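Local coordinates for protein Amuc_1100 (Akkermansia muciniphila, PDB 6LAD) that is of uncertain molecular function but is an outer-membrane protein, probably related to the type II secretion system and linked to signalling through toll-like receptor 2, at residues S63-P68 and F277-A282; V115-T120 and L151-P156; N133-C138 and L188-A193. All coordinates share one frame; numbering follows the deposited sequence.

Interaction 1: residues S63-P68 and F277-A282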
ATOM      1  N   SER A  63       8.972   1.644   7.968  1.00 37.29           N
ATOM      2  CA  SER A  63       7.610   1.993   7.607  1.00 34.31           C
ATOM      3  C   SER A  63       6.631   0.861   7.864  1.00 37.47           C
ATOM      4  O   SER A  63       5.424   1.088   7.779  1.00 40.04           O
ATOM      5  CB  SER A  63       7.532   2.394   6.139  1.00 37.19           C
ATOM      6  OG  SER A  63       7.838   1.295   5.297  1.00 42.26           O
ATOM      7  N   SER A  64       7.106  -0.351   8.146  1.00 37.81           N
ATOM      8  CA  SER A  64       6.178  -1.417   8.486  1.00 36.10           C
ATOM      9  C   SER A  64       5.708  -1.350   9.932  1.00 35.26           C
ATOM     10  O   SER A  64       4.770  -2.071  10.293  1.00 35.80           O
ATOM     11  CB  SER A  64       6.798  -2.783   8.191  1.00 34.37           C
ATOM     12  OG  SER A  64       6.605  -3.121   6.829  1.00 30.65           O
ATOM     13  N   ALA A  65       6.321  -0.515  10.766  1.00 34.64           N
ATOM     14  CA  ALA A  65       5.810  -0.350  12.118  1.00 37.84           C
ATOM     15  C   ALA A  65       4.405   0.251  12.077  1.00 39.79           C
ATOM     16  O   ALA A  65       4.117   1.172  11.304  1.00 35.56           O
ATOM     17  CB  ALA A  65       6.743   0.523  12.946  1.00 36.78           C
ATOM     18  N   LEU A  66       3.518  -0.310  12.886  1.00 37.28           N
ATOM     19  CA  LEU A  66       2.132   0.117  12.934  1.00 36.29           C
ATOM     20  C   LEU A  66       1.978   1.288  13.893  1.00 40.19           C
ATOM     21  O   LEU A  66       2.578   1.310  14.972  1.00 41.96           O
ATOM     22  CB  LEU A  66       1.240  -1.042  13.372  1.00 34.43           C
ATOM     23  CG  LEU A  66       1.254  -2.259  12.454  1.00 38.77           C
ATOM     24  CD1 LEU A  66       0.250  -3.282  12.925  1.00 40.59           C
ATOM     25  CD2 LEU A  66       0.959  -1.855  11.014  1.00 36.77           C
ATOM     26  N   VAL A  67       1.204   2.276  13.479  1.00 38.18           N
ATOM     27  CA  VAL A  67       0.894   3.442  14.302  1.00 40.63           C
ATOM     28  C   VAL A  67      -0.508   3.256  14.869  1.00 43.46           C
ATOM     29  O   VAL A  67      -1.436   2.966  14.098  1.00 40.95           O
ATOM     30  CB  VAL A  67       0.983   4.740  13.483  1.00 46.09           C
ATOM     31  CG1 VAL A  67       0.594   5.930  14.326  1.00 49.53           C
ATOM     32  CG2 VAL A  67       2.395   4.922  12.964  1.00 42.23           C
ATOM     33  N   PRO A  68      -0.706   3.422  16.180  1.00 44.20           N
ATOM     34  CA  PRO A  68      -2.056   3.309  16.746  1.00 37.79           C
ATOM     35  C   PRO A  68      -3.006   4.249  16.027  1.00 37.96           C
ATOM     36  O   PRO A  68      -2.700   5.419  15.802  1.00 43.85           O
ATOM     37  CB  PRO A  68      -1.863   3.711  18.211  1.00 43.93           C
ATOM     38  CG  PRO A  68      -0.421   3.498  18.494  1.00 45.68           C
ATOM     39  CD  PRO A  68       0.293   3.782  17.202  1.00 45.82           C
ATOM     40  N   PHE A 277       6.285  -6.144   6.505  1.00 32.99           N
ATOM     41  CA  PHE A 277       7.195  -6.900   7.351  1.00 33.69           C
ATOM     42  C   PHE A 277       6.604  -7.133   8.735  1.00 39.08           C
ATOM     43  O   PHE A 277       5.964  -6.248   9.306  1.00 41.93           O
ATOM     44  CB  PHE A 277       8.537  -6.184   7.421  1.00 30.50           C
ATOM     45  CG  PHE A 277       9.234  -6.145   6.099  1.00 34.33           C
ATOM     46  CD1 PHE A 277      10.042  -7.198   5.696  1.00 35.73           C
ATOM     47  CD2 PHE A 277       9.059  -5.078   5.233  1.00 35.24           C
ATOM     48  CE1 PHE A 277      10.671  -7.181   4.458  1.00 36.00           C
ATOM     49  CE2 PHE A 277       9.700  -5.051   3.995  1.00 35.96           C
ATOM     50  CZ  PHE A 277      10.501  -6.108   3.607  1.00 35.14           C
ATOM     51  N   ASN A 278       6.808  -8.343   9.263  1.00 42.14           N
ATOM     52  CA  ASN A 278       6.091  -8.800  10.450  1.00 46.61           C
ATOM     53  C   ASN A 278       6.407  -7.938  11.666  1.00 44.41           C
ATOM     54  O   ASN A 278       7.547  -7.525  11.880  1.00 42.13           O
ATOM     55  CB  ASN A 278       6.470 -10.259  10.745  1.00 49.13           C
ATOM     56  CG  ASN A 278       6.381 -10.622  12.241  1.00 53.74           C
ATOM     57  OD1 ASN A 278       7.370 -10.543  12.975  1.00 49.66           O
ATOM     58  ND2 ASN A 278       5.201 -11.053  12.679  1.00 56.25           N
ATOM     59  N   GLN A 279       5.367  -7.627  12.437  1.00 46.20           N
ATOM     60  CA  GLN A 279       5.492  -6.779  13.611  1.00 48.55           C
ATOM     61  C   GLN A 279       5.217  -7.552  14.896  1.00 50.74           C
ATOM     62  O   GLN A 279       4.441  -8.516  14.903  1.00 52.98           O
ATOM     63  CB  GLN A 279       4.552  -5.575  13.529  1.00 45.67           C
ATOM     64  CG  GLN A 279       4.847  -4.734  12.326  1.00 40.01           C
ATOM     65  CD  GLN A 279       6.185  -4.072  12.475  1.00 44.12           C
ATOM     66  OE1 GLN A 279       6.477  -3.464  13.513  1.00 46.20           O
ATOM     67  NE2 GLN A 279       7.030  -4.207  11.458  1.00 40.92           N
ATOM     68  N   PRO A 280       5.830  -7.142  16.004  1.00 51.27           N
ATOM     69  CA  PRO A 280       5.478  -7.721  17.301  1.00 53.75           C
ATOM     70  C   PRO A 280       4.156  -7.162  17.798  1.00 58.09           C
ATOM     71  O   PRO A 280       3.827  -5.993  17.572  1.00 56.91           O
ATOM     72  CB  PRO A 280       6.644  -7.292  18.199  1.00 54.41           C
ATOM     73  CG  PRO A 280       7.085  -5.996  17.614  1.00 51.97           C
ATOM     74  CD  PRO A 280       6.879  -6.115  16.124  1.00 50.45           C
ATOM     75  N   LYS A 281       3.393  -8.012  18.477  1.00 63.11           N
ATOM     76  CA  LYS A 281       2.129  -7.625  19.088  1.00 66.01           C
ATOM     77  C   LYS A 281       2.208  -7.813  20.600  1.00 70.61           C
ATOM     78  O   LYS A 281       2.853  -8.746  21.089  1.00 72.16           O
ATOM     79  CB  LYS A 281       0.962  -8.438  18.508  1.00 66.89           C
ATOM     80  CG  LYS A 281       0.353  -7.835  17.241  1.00 69.01           C
ATOM     81  CD  LYS A 281       1.318  -7.898  16.060  1.00 64.87           C
ATOM     82  CE  LYS A 281       0.807  -7.091  14.865  1.00 62.68           C
ATOM     83  NZ  LYS A 281      -0.535  -7.561  14.412  1.00 63.95           N
ATOM     84  N   ALA A 282       1.562  -6.913  21.339  1.00 78.04           N
ATOM     85  CA  ALA A 282       1.514  -7.003  22.796  1.00 78.80           C
ATOM     86  C   ALA A 282       0.189  -6.430  23.273  1.00 88.10           C
ATOM     87  O   ALA A 282      -0.085  -5.243  23.063  1.00 85.02           O
ATOM     88  CB  ALA A 282       2.686  -6.259  23.439  1.00 73.08           C
TER
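The ring of F277 meets S64 at its edge: S64 OG lies in the ring plane, 3.5 Å from F277 CD2. Nearby, the Y57 ring meets the same phenyl with the two planes at about 55°. The second flat group, the amide of Q279, is met over its face, where S64 O sits 3.3 Å from Q279 CD, nearly above that carbon. The backbone oxygen is therefore badly placed for the amide N-H, and it is H276 NE2 that hydrogen-bonds to it. Q279 NE2 turns its N-H within the amide plane to F277 O at 3.2 Å, approaching that oxygen from well above the carbonyl plane. The side chain bends back toward the residue two places earlier (chi2 -68°), which a flexible glutamine allows.

One hydrogen bond joins the two segments: F277 N donates to S64 OG at 3.1 Å, nearly straight at 162°. A serine suits this place because its short hydroxyl reaches the backbone while its small CB fits against the strand end. Farther along, L66 CD1 packs 4.3 Å from K281 CE, beside the aliphatic part of the lysine. A leucine in place of Q279 would probably leave F277 O without this N-H partner and the chain after the strand freer to turn. The contact thus relies on polar groups holding backbone atoms where strand 266-277 gives way to an irregular tail.

Interaction 2: residues V115-T120 and L151-P156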
ATOM      1  N   VAL A 115     -12.026  -1.902  14.285  1.00 48.18           N
ATOM      2  CA  VAL A 115     -11.011  -1.438  15.225  1.00 47.11           C
ATOM      3  C   VAL A 115      -9.744  -2.260  15.091  1.00 47.28           C
ATOM      4  O   VAL A 115      -8.629  -1.745  15.254  1.00 50.35           O
ATOM      5  CB  VAL A 115     -11.561  -1.463  16.670  1.00 44.16           C
ATOM      6  CG1 VAL A 115     -10.433  -1.370  17.690  1.00 36.02           C
ATOM      7  CG2 VAL A 115     -12.518  -0.318  16.879  1.00 44.70           C
ATOM      8  N   GLN A 116      -9.886  -3.545  14.784  1.00 47.93           N
ATOM      9  CA  GLN A 116      -8.729  -4.427  14.773  1.00 50.22           C
ATOM     10  C   GLN A 116      -7.859  -4.182  13.550  1.00 49.21           C
ATOM     11  O   GLN A 116      -6.635  -4.352  13.616  1.00 46.31           O
ATOM     12  CB  GLN A 116      -9.205  -5.887  14.819  1.00 53.66           C
ATOM     13  CG  GLN A 116     -10.023  -6.258  16.079  1.00 65.06           C
ATOM     14  CD  GLN A 116     -11.551  -6.077  15.935  1.00 58.63           C
ATOM     15  OE1 GLN A 116     -12.024  -5.321  15.089  1.00 58.47           O
ATOM     16  NE2 GLN A 116     -12.314  -6.783  16.766  1.00 61.63           N
ATOM     17  N   ALA A 117      -8.462  -3.709  12.461  1.00 45.27           N
ATOM     18  CA  ALA A 117      -7.802  -3.600  11.175  1.00 41.62           C
ATOM     19  C   ALA A 117      -7.258  -2.215  10.859  1.00 45.09           C
ATOM     20  O   ALA A 117      -6.546  -2.080   9.859  1.00 47.88           O
ATOM     21  CB  ALA A 117      -8.779  -3.996  10.065  1.00 43.71           C
ATOM     22  N   ALA A 118      -7.534  -1.199  11.687  1.00 43.39           N
ATOM     23  CA  ALA A 118      -7.217   0.177  11.299  1.00 38.60           C
ATOM     24  C   ALA A 118      -5.708   0.406  11.157  1.00 40.09           C
ATOM     25  O   ALA A 118      -5.273   1.084  10.226  1.00 37.61           O
ATOM     26  CB  ALA A 118      -7.819   1.165  12.291  1.00 35.93           C
ATOM     27  N   SER A 119      -4.899  -0.117  12.087  1.00 38.58           N
ATOM     28  CA  SER A 119      -3.445   0.012  11.979  1.00 37.63           C
ATOM     29  C   SER A 119      -2.928  -0.519  10.652  1.00 40.98           C
ATOM     30  O   SER A 119      -2.177   0.164   9.940  1.00 41.85           O
ATOM     31  CB  SER A 119      -2.758  -0.750  13.112  1.00 36.07           C
ATOM     32  OG  SER A 119      -2.706   0.006  14.290  1.00 48.89           O
ATOM     33  N   THR A 120      -3.273  -1.769  10.332  1.00 38.52           N
ATOM     34  CA  THR A 120      -2.753  -2.392   9.124  1.00 35.46           C
ATOM     35  C   THR A 120      -3.236  -1.649   7.891  1.00 39.31           C
ATOM     36  O   THR A 120      -2.464  -1.409   6.953  1.00 39.83           O
ATOM     37  CB  THR A 120      -3.168  -3.862   9.089  1.00 33.28           C
ATOM     38  OG1 THR A 120      -2.604  -4.540  10.212  1.00 36.54           O
ATOM     39  CG2 THR A 120      -2.712  -4.515   7.850  1.00 32.18           C
ATOM     40  N   LEU A 151      -7.781  -7.331   2.874  1.00 43.45           N
ATOM     41  CA  LEU A 151      -6.842  -8.155   3.616  1.00 43.90           C
ATOM     42  C   LEU A 151      -7.598  -9.082   4.556  1.00 46.64           C
ATOM     43  O   LEU A 151      -8.741  -8.806   4.920  1.00 51.63           O
ATOM     44  CB  LEU A 151      -5.883  -7.276   4.417  1.00 41.71           C
ATOM     45  CG  LEU A 151      -5.082  -6.175   3.720  1.00 36.80           C
ATOM     46  CD1 LEU A 151      -4.216  -5.447   4.719  1.00 33.27           C
ATOM     47  CD2 LEU A 151      -4.220  -6.765   2.638  1.00 37.38           C
ATOM     48  N   PRO A 152      -6.975 -10.183   4.983  1.00 52.04           N
ATOM     49  CA  PRO A 152      -7.651 -11.081   5.936  1.00 51.68           C
ATOM     50  C   PRO A 152      -8.173 -10.380   7.177  1.00 51.29           C
ATOM     51  O   PRO A 152      -9.265 -10.711   7.651  1.00 55.65           O
ATOM     52  CB  PRO A 152      -6.551 -12.089   6.290  1.00 51.95           C
ATOM     53  CG  PRO A 152      -5.681 -12.117   5.110  1.00 51.38           C
ATOM     54  CD  PRO A 152      -5.675 -10.726   4.551  1.00 50.46           C
ATOM     55  N   ILE A 153      -7.419  -9.418   7.719  1.00 51.13           N
ATOM     56  CA  ILE A 153      -7.781  -8.792   8.987  1.00 44.05           C
ATOM     57  C   ILE A 153      -9.039  -7.940   8.873  1.00 48.17           C
ATOM     58  O   ILE A 153      -9.688  -7.654   9.886  1.00 51.33           O
ATOM     59  CB  ILE A 153      -6.589  -7.964   9.481  1.00 39.80           C
ATOM     60  CG1 ILE A 153      -6.744  -7.619  10.952  1.00 39.85           C
ATOM     61  CG2 ILE A 153      -6.451  -6.705   8.649  1.00 43.19           C
ATOM     62  CD1 ILE A 153      -5.459  -7.117  11.570  1.00 38.68           C
ATOM     63  N   GLU A 154      -9.430  -7.554   7.661  1.00 50.68           N
ATOM     64  CA  GLU A 154     -10.665  -6.799   7.487  1.00 53.98           C
ATOM     65  C   GLU A 154     -11.882  -7.691   7.642  1.00 61.37           C
ATOM     66  O   GLU A 154     -12.939  -7.220   8.082  1.00 64.53           O
ATOM     67  CB  GLU A 154     -10.702  -6.131   6.111  1.00 47.74           C
ATOM     68  CG  GLU A 154      -9.662  -5.070   5.896  1.00 44.27           C
ATOM     69  CD  GLU A 154      -9.731  -4.500   4.510  1.00 46.59           C
ATOM     70  OE1 GLU A 154     -10.748  -3.859   4.169  1.00 48.98           O
ATOM     71  OE2 GLU A 154      -8.771  -4.711   3.748  1.00 46.68           O
ATOM     72  N   THR A 155     -11.750  -8.966   7.257  1.00 61.32           N
ATOM     73  CA  THR A 155     -12.838  -9.942   7.276  1.00 66.66           C
ATOM     74  C   THR A 155     -12.543 -11.060   8.261  1.00 70.17           C
ATOM     75  O   THR A 155     -11.957 -12.086   7.876  1.00 70.49           O
ATOM     76  CB  THR A 155     -13.041 -10.554   5.891  1.00 72.87           C
ATOM     77  OG1 THR A 155     -11.822 -10.468   5.135  1.00 63.71           O
ATOM     78  CG2 THR A 155     -14.108  -9.810   5.148  1.00 78.53           C
ATOM     79  N   PRO A 156     -12.978 -10.948   9.520  1.00 74.00           N
ATOM     80  CA  PRO A 156     -12.776 -12.066  10.462  1.00 76.12           C
ATOM     81  C   PRO A 156     -13.453 -13.360  10.000  1.00 73.11           C
ATOM     82  O   PRO A 156     -13.206 -14.417  10.593  1.00 73.84           O
ATOM     83  CB  PRO A 156     -13.391 -11.547  11.773  1.00 66.43           C
ATOM     84  CG  PRO A 156     -13.284 -10.054  11.660  1.00 64.33           C
ATOM     85  CD  PRO A 156     -13.476  -9.736  10.193  1.00 63.89           C
TER
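I153 reaches across to the backbone and side chains of 115-120 with both of its branches. Its CG1 is anti to the backbone N (chi1 -164°) and the chain runs on extended, which carries CD1 to 3.6 Å from Q116 O. The other branch, CG2, lies 3.8 Å from A117 CB. A branched isoleucine suits this place because it can touch two successive residues at once, and the alanine opposite is small enough to let the two backbones approach. A117 CB also faces the carbonyl of I153 and CA and CG of E154. Farther on, T120 CG2 meets L151 CD1 at 3.6 Å, so the threonine gives its methyl to the contact, with OG1 directed to the side where I153 CD1 lies. No hydrogen bond links the two segments; methyls pack on one another and on backbone carbonyls.

Behind this shell, the turn 151-154 is fixed by its own bonds. E154 N donates to L151 O, and L151 N returns a bond to E154 OE2 at 2.9 Å, meeting the carboxylate from above its plane. That carboxylate is further gripped by R148, in a salt bridge to OE2, and by Y108 OH, hydrogen-bonded to OE1, which suits a charged side chain. The loop that follows strand 142-147 is thereby laid against the beginning of helix 118-136, with M174 of strand 171-182 touching both T120 and L151.

Interaction 3: residues N133-C138 and L188-A193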
ATOM      1  N   ASN A 133       1.725   8.809  -5.507  1.00 34.80           N
ATOM      2  CA  ASN A 133       2.349  10.114  -5.709  1.00 37.79           C
ATOM      3  C   ASN A 133       3.644  10.004  -6.531  1.00 40.54           C
ATOM      4  O   ASN A 133       3.886  10.827  -7.439  1.00 41.27           O
ATOM      5  CB  ASN A 133       2.576  10.797  -4.356  1.00 31.96           C
ATOM      6  CG  ASN A 133       1.292  11.491  -3.835  1.00 38.30           C
ATOM      7  OD1 ASN A 133       0.658  12.253  -4.557  1.00 42.78           O
ATOM      8  ND2 ASN A 133       0.919  11.223  -2.594  1.00 34.90           N
ATOM      9  N   LYS A 134       4.444   8.948  -6.299  1.00 36.95           N
ATOM     10  CA  LYS A 134       5.622   8.758  -7.139  1.00 38.39           C
ATOM     11  C   LYS A 134       5.218   8.576  -8.598  1.00 41.30           C
ATOM     12  O   LYS A 134       5.855   9.132  -9.503  1.00 38.14           O
ATOM     13  CB  LYS A 134       6.443   7.558  -6.673  1.00 36.82           C
ATOM     14  CG  LYS A 134       7.007   7.699  -5.301  1.00 38.59           C
ATOM     15  CD  LYS A 134       8.377   8.299  -5.347  1.00 47.22           C
ATOM     16  CE  LYS A 134       8.888   8.583  -3.947  1.00 48.52           C
ATOM     17  NZ  LYS A 134      10.244   9.207  -4.003  1.00 50.41           N
ATOM     18  N   LEU A 135       4.151   7.813  -8.842  1.00 38.34           N
ATOM     19  CA  LEU A 135       3.660   7.652 -10.205  1.00 39.54           C
ATOM     20  C   LEU A 135       3.163   8.970 -10.776  1.00 42.51           C
ATOM     21  O   LEU A 135       3.293   9.218 -11.979  1.00 46.15           O
ATOM     22  CB  LEU A 135       2.537   6.619 -10.246  1.00 38.07           C
ATOM     23  CG  LEU A 135       2.945   5.182  -9.946  1.00 34.99           C
ATOM     24  CD1 LEU A 135       1.725   4.324  -9.912  1.00 33.31           C
ATOM     25  CD2 LEU A 135       3.915   4.676 -10.984  1.00 37.58           C
ATOM     26  N   ALA A 136       2.591   9.825  -9.928  1.00 43.12           N
ATOM     27  CA  ALA A 136       2.120  11.127 -10.376  1.00 41.12           C
ATOM     28  C   ALA A 136       3.271  12.012 -10.813  1.00 42.93           C
ATOM     29  O   ALA A 136       3.048  13.003 -11.506  1.00 49.66           O
ATOM     30  CB  ALA A 136       1.324  11.822  -9.273  1.00 38.22           C
ATOM     31  N   GLU A 137       4.494  11.686 -10.431  1.00 43.51           N
ATOM     32  CA  GLU A 137       5.597  12.515 -10.902  1.00 49.22           C
ATOM     33  C   GLU A 137       6.124  12.092 -12.273  1.00 46.68           C
ATOM     34  O   GLU A 137       7.022  12.750 -12.796  1.00 53.65           O
ATOM     35  CB  GLU A 137       6.752  12.504  -9.882  1.00 46.41           C
ATOM     36  CG  GLU A 137       6.396  13.114  -8.541  1.00 49.83           C
ATOM     37  CD  GLU A 137       6.124  14.606  -8.646  1.00 59.63           C
ATOM     38  OE1 GLU A 137       6.690  15.248  -9.559  1.00 61.11           O
ATOM     39  OE2 GLU A 137       5.311  15.133  -7.850  1.00 63.00           O
ATOM     40  N   CYS A 138       5.564  11.052 -12.887  1.00 41.41           N
ATOM     41  CA  CYS A 138       6.141  10.450 -14.085  1.00 46.87           C
ATOM     42  C   CYS A 138       5.586  10.977 -15.412  1.00 52.87           C
ATOM     43  O   CYS A 138       5.956  10.451 -16.465  1.00 51.67           O
ATOM     44  CB  CYS A 138       5.972   8.933 -14.033  1.00 46.12           C
ATOM     45  SG  CYS A 138       6.799   8.202 -12.623  1.00 45.87           S
ATOM     46  N   LEU A 188       7.788   3.927 -18.816  1.00 56.60           N
ATOM     47  CA  LEU A 188       9.092   3.506 -18.322  1.00 56.41           C
ATOM     48  C   LEU A 188       9.452   4.241 -17.034  1.00 57.42           C
ATOM     49  O   LEU A 188       9.963   3.628 -16.079  1.00 52.82           O
ATOM     50  CB  LEU A 188      10.165   3.719 -19.390  1.00 64.56           C
ATOM     51  CG  LEU A 188      10.109   2.958 -20.719  1.00 67.45           C
ATOM     52  CD1 LEU A 188      11.424   3.159 -21.467  1.00 70.20           C
ATOM     53  CD2 LEU A 188       9.819   1.484 -20.531  1.00 65.86           C
ATOM     54  N   LYS A 189       9.199   5.563 -16.987  1.00 51.58           N
ATOM     55  CA  LYS A 189       9.432   6.294 -15.744  1.00 53.55           C
ATOM     56  C   LYS A 189       8.626   5.693 -14.600  1.00 51.02           C
ATOM     57  O   LYS A 189       9.110   5.632 -13.468  1.00 49.62           O
ATOM     58  CB  LYS A 189       9.082   7.782 -15.875  1.00 55.73           C
ATOM     59  CG  LYS A 189       9.993   8.649 -16.731  1.00 56.01           C
ATOM     60  CD  LYS A 189       9.862  10.115 -16.298  1.00 60.69           C
ATOM     61  CE  LYS A 189      10.155  11.120 -17.420  1.00 67.97           C
ATOM     62  NZ  LYS A 189       8.917  11.468 -18.202  1.00 64.53           N
ATOM     63  N   ALA A 190       7.400   5.245 -14.872  1.00 47.75           N
ATOM     64  CA  ALA A 190       6.584   4.657 -13.816  1.00 46.16           C
ATOM     65  C   ALA A 190       7.194   3.365 -13.297  1.00 45.50           C
ATOM     66  O   ALA A 190       7.271   3.154 -12.076  1.00 47.48           O
ATOM     67  CB  ALA A 190       5.164   4.414 -14.324  1.00 44.22           C
ATOM     68  N   MET A 191       7.644   2.493 -14.200  1.00 47.26           N
ATOM     69  CA  MET A 191       8.312   1.270 -13.749  1.00 46.76           C
ATOM     70  C   MET A 191       9.513   1.591 -12.874  1.00 49.45           C
ATOM     71  O   MET A 191       9.683   1.012 -11.792  1.00 54.36           O
ATOM     72  CB  MET A 191       8.727   0.410 -14.934  1.00 54.71           C
ATOM     73  CG  MET A 191       7.578   0.065 -15.864  1.00 57.63           C
ATOM     74  SD  MET A 191       6.524  -1.160 -15.080  1.00 72.52           S
ATOM     75  CE  MET A 191       5.075  -0.167 -14.733  1.00 46.66           C
ATOM     76  N   ASN A 192      10.366   2.509 -13.329  1.00 46.54           N
ATOM     77  CA  ASN A 192      11.522   2.882 -12.518  1.00 48.34           C
ATOM     78  C   ASN A 192      11.105   3.501 -11.190  1.00 46.94           C
ATOM     79  O   ASN A 192      11.759   3.279 -10.164  1.00 46.25           O
ATOM     80  CB  ASN A 192      12.440   3.818 -13.291  1.00 54.65           C
ATOM     81  CG  ASN A 192      13.252   3.088 -14.320  1.00 54.74           C
ATOM     82  OD1 ASN A 192      13.741   1.990 -14.063  1.00 54.31           O
ATOM     83  ND2 ASN A 192      13.378   3.674 -15.501  1.00 57.11           N
ATOM     84  N   ALA A 193      10.034   4.294 -11.189  1.00 46.96           N
ATOM     85  CA  ALA A 193       9.599   4.937  -9.958  1.00 42.13           C
ATOM     86  C   ALA A 193       9.237   3.893  -8.921  1.00 41.50           C
ATOM     87  O   ALA A 193       9.690   3.960  -7.771  1.00 35.93           O
ATOM     88  CB  ALA A 193       8.413   5.852 -10.242  1.00 40.34           C
TER
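Two helices that each cross over the sheet in a beta-alpha-beta connection meet side by side here: the end of helix 118-136 and the turn after it pack against the middle of helix 184-195. C138 is central to the contact. Its sulfur, anti to the carbonyl carbon (chi1 -61°), settles over the surface of the second helix, where SG lies 3.7 Å from A190 CA and 3.7 Å from A193 CB. Alongside, C138 CB rests 3.8 Å from K189 CB. A190 and A193, three residues apart, put small methyls on this side of the helix, which is what lets the two backbones come close, and cysteine fills the place without bulk.

On the inner side, L135 CD2 reaches A190 CB at 3.6 Å. Toward the surface, K134 CB approaches A193 CB at 4.4 Å, while both lysines, K134 and K189, are exposed, as suits their long charged chains. A backbone bond from C138 N to L135 O (3.1 Å) holds the turn that presents the cysteine.

Beneath the two helices lies the sheet. L135 rests on F143 of strand 142-147 and I178 of strand 171-182, and A190 on F180 of the latter, so both helices share one sheet face.

From the N terminus, the chain passes 63-68, which 277-282 comes back to meet near its end, so interaction 1 closes a long loop that encloses both other contacts. Interaction 2 then joins 115-120 to 151-156, and interaction 3 joins 133-138 to 188-193; their segments alternate, so the two loops cross. Interactions 2 and 3 tie the loop after strand 142-147 and helix 184-195 to opposite ends of helix 118-136, their centres about 29 Å apart. Interactions 1 and 2 are neighbours, touching where S119 OG lies 3.2 Å from V67 O in a probable hydrogen bond. Interaction 1 ties the tail after strand 266-277 to the loop before helix 71-92.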